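Local atomic coordinates of hypothetical protein, IPT/TIG domain protein (Bacteroides ovatus, PDB entry 4HW6), a protein that is of uncharacterised function but, with an IPT/TIG domain joined to a six-bladed beta-propeller, probably serves as an auxiliary nutrient-binding, perhaps carbohydrate-binding, protein. Residues A399-P404 and R427-E432. Residues are numbered along the deposited sequence; the frame is centred on the assembly and turned at random. Where two conformers were deposited one is given.
Sequences ALFNHP and RKIAPE
The guanidinium group of R427 grips the backbone carbonyl of L400 end-on, both terminal nitrogens converging on the one oxygen. NH1 makes the shorter and straighter bond, 2.9 Å from R427 NH1 to L400 O with an N-H...O angle of 163°, while R427 NH2 reaches the same L400 O at 3.3 Å and is more bent. The oxygen lies in the guanidinium plane, although both donors are tilted out of the carbonyl plane. F401 comes against one face of the guanidinium: its CD1 is 3.5 Å from R427 NH1, and its CE1 sits over the rim of that face. Because the planes are 49° apart, this is an oblique contact and not a parallel stack. Bends at chi2 and chi3 curl the R427 chain, bringing R427 CG to 4.1 Å from F401 CE1. Farther along the ring, F401 CZ meets I429 CD1 at 4.4 Å.

Salt bridges from R427 NH1 to D420 and from R427 NH2 to D392 help to fix the rotation of the buried guanidinium and probably balance its charge. A leucine in place of R427 would probably leave the L400 carbonyl without both donors and these two aspartates without their cationic mate. Within the propeller, the contact ties the loop between strands 393-394 and 404-410 to strand 425-431 of the same blade, while F401 and I429 also touch A380 on strand 375-380 of the neighbouring sheet.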
loop_
_atom_site.group_PDB
_atom_site.type_symbol
_atom_site.label_atom_id
_atom_site.label_comp_id
_atom_site.label_asym_id
_atom_site.label_seq_id
_atom_site.Cartn_x
_atom_site.Cartn_y
_atom_site.Cartn_z
ATOM N N ALA A 399 -3.392 -16.562 -1.697
ATOM C CA ALA A 399 -2.620 -15.662 -2.530
ATOM C C ALA A 399 -1.167 -16.090 -2.662
ATOM O O ALA A 399 -0.537 -16.560 -1.684
ATOM C CB ALA A 399 -2.677 -14.254 -2.003
ATOM N N LEU A 400 -0.649 -15.883 -3.875
ATOM C CA LEU A 400 0.745 -16.143 -4.229
ATOM C C LEU A 400 1.308 -14.974 -5.017
ATOM O O LEU A 400 0.643 -14.421 -5.917
ATOM C CB LEU A 400 0.886 -17.428 -5.055
ATOM C CG LEU A 400 0.705 -18.716 -4.264
ATOM C CD1 LEU A 400 0.502 -19.916 -5.196
ATOM C CD2 LEU A 400 1.880 -18.950 -3.294
ATOM N N PHE A 401 2.537 -14.622 -4.668
ATOM C CA PHE A 401 3.313 -13.614 -5.347
ATOM C C PHE A 401 4.553 -14.286 -5.922
ATOM O O PHE A 401 4.881 -15.423 -5.590
ATOM C CB PHE A 401 3.833 -12.567 -4.375
ATOM C CG PHE A 401 2.749 -11.788 -3.649
ATOM C CD1 PHE A 401 2.093 -10.744 -4.273
ATOM C CD2 PHE A 401 2.438 -12.081 -2.334
ATOM C CE1 PHE A 401 1.115 -10.010 -3.600
ATOM C CE2 PHE A 401 1.470 -11.351 -1.660
ATOM C CZ PHE A 401 0.810 -10.316 -2.300
ATOM N N ASN A 402 5.294 -13.531 -6.711
ATOM C CA ASN A 402 6.579 -14.028 -7.250
ATOM C C ASN A 402 7.542 -12.864 -7.284
ATOM O O ASN A 402 7.513 -12.041 -8.217
ATOM C CB ASN A 402 6.407 -14.639 -8.651
ATOM C CG ASN A 402 7.627 -15.401 -9.115
ATOM O OD1 ASN A 402 8.695 -15.328 -8.481
ATOM N ND2 ASN A 402 7.473 -16.176 -10.210
ATOM N N HIS A 403 8.370 -12.802 -6.251
ATOM C CA HIS A 403 9.310 -11.701 -6.017
ATOM C C HIS A 403 8.615 -10.358 -5.806
ATOM O O HIS A 403 8.870 -9.364 -6.498
ATOM C CB HIS A 403 10.371 -11.666 -7.116
ATOM C CG HIS A 403 11.287 -12.832 -7.071
ATOM N ND1 HIS A 403 11.798 -13.423 -8.203
ATOM C CD2 HIS A 403 11.805 -13.520 -6.023
ATOM C CE1 HIS A 403 12.582 -14.433 -7.853
ATOM N NE2 HIS A 403 12.616 -14.504 -6.535
ATOM N N PRO A 404 7.723 -10.309 -4.807
ATOM C CA PRO A 404 7.186 -9.017 -4.455
ATOM C C PRO A 404 8.306 -8.136 -3.935
ATOM O O PRO A 404 9.066 -8.580 -3.078
ATOM C CB PRO A 404 6.188 -9.345 -3.344
ATOM C CG PRO A 404 6.661 -10.609 -2.738
ATOM C CD PRO A 404 7.401 -11.348 -3.817
ATOM N N ARG A 427 -0.055 -5.603 -7.934
ATOM C CA ARG A 427 -1.104 -6.284 -7.198
ATOM C C ARG A 427 -1.687 -5.284 -6.186
ATOM O O ARG A 427 -1.042 -4.292 -5.823
ATOM C CB ARG A 427 -0.554 -7.504 -6.467
ATOM C CG ARG A 427 0.261 -8.480 -7.309
ATOM C CD ARG A 427 -0.576 -9.278 -8.283
ATOM N NE ARG A 427 -1.390 -10.322 -7.661
ATOM C CZ ARG A 427 -0.940 -11.458 -7.124
ATOM N NH1 ARG A 427 0.324 -11.792 -7.148
ATOM N NH2 ARG A 427 -1.794 -12.307 -6.598
ATOM N N LYS A 428 -2.924 -5.526 -5.786
ATOM C CA LYS A 428 -3.594 -4.703 -4.779
ATOM C C LYS A 428 -4.002 -5.560 -3.587
ATOM O O LYS A 428 -4.439 -6.698 -3.753
ATOM C CB LYS A 428 -4.797 -4.030 -5.406
ATOM C CG LYS A 428 -5.645 -3.153 -4.494
ATOM C CD LYS A 428 -6.703 -2.479 -5.376
ATOM C CE LYS A 428 -7.856 -1.901 -4.610
ATOM N NZ LYS A 428 -8.846 -1.325 -5.585
ATOM N N ILE A 429 -3.825 -5.021 -2.381
ATOM C CA ILE A 429 -4.371 -5.658 -1.174
ATOM C C ILE A 429 -5.402 -4.699 -0.591
ATOM O O ILE A 429 -5.075 -3.566 -0.246
ATOM C CB ILE A 429 -3.291 -5.997 -0.114
ATOM C CG1 ILE A 429 -2.187 -6.889 -0.702
ATOM C CG2 ILE A 429 -3.957 -6.672 1.093
ATOM C CD1 ILE A 429 -1.055 -7.206 0.268
ATOM N N ALA A 430 -6.645 -5.149 -0.489
ATOM C CA ALA A 430 -7.754 -4.312 -0.056
ATOM C C ALA A 430 -8.891 -5.227 0.374
ATOM O O ALA A 430 -8.851 -6.443 0.120
ATOM C CB ALA A 430 -8.246 -3.418 -1.215
ATOM N N PRO A 431 -9.920 -4.647 1.005
ATOM C CA PRO A 431 -11.136 -5.402 1.294
ATOM C C PRO A 431 -11.744 -6.003 0.042
ATOM O O PRO A 431 -11.760 -5.362 -1.016
ATOM C CB PRO A 431 -12.084 -4.344 1.857
ATOM C CG PRO A 431 -11.222 -3.270 2.380
ATOM C CD PRO A 431 -9.968 -3.277 1.544
ATOM N N GLU A 432 -12.227 -7.234 0.156
ATOM C CA GLU A 432 -12.939 -7.933 -0.905
ATOM C C GLU A 432 -14.183 -7.142 -1.286
ATOM O O GLU A 432 -14.851 -6.654 -0.395
ATOM C CB GLU A 432 -13.386 -9.307 -0.383
ATOM C CG GLU A 432 -14.276 -9.237 0.863
ATOM C CD GLU A 432 -14.567 -10.593 1.461
ATOM O OE1 GLU A 432 -14.606 -11.573 0.715
ATOM O OE2 GLU A 432 -14.771 -10.667 2.685
#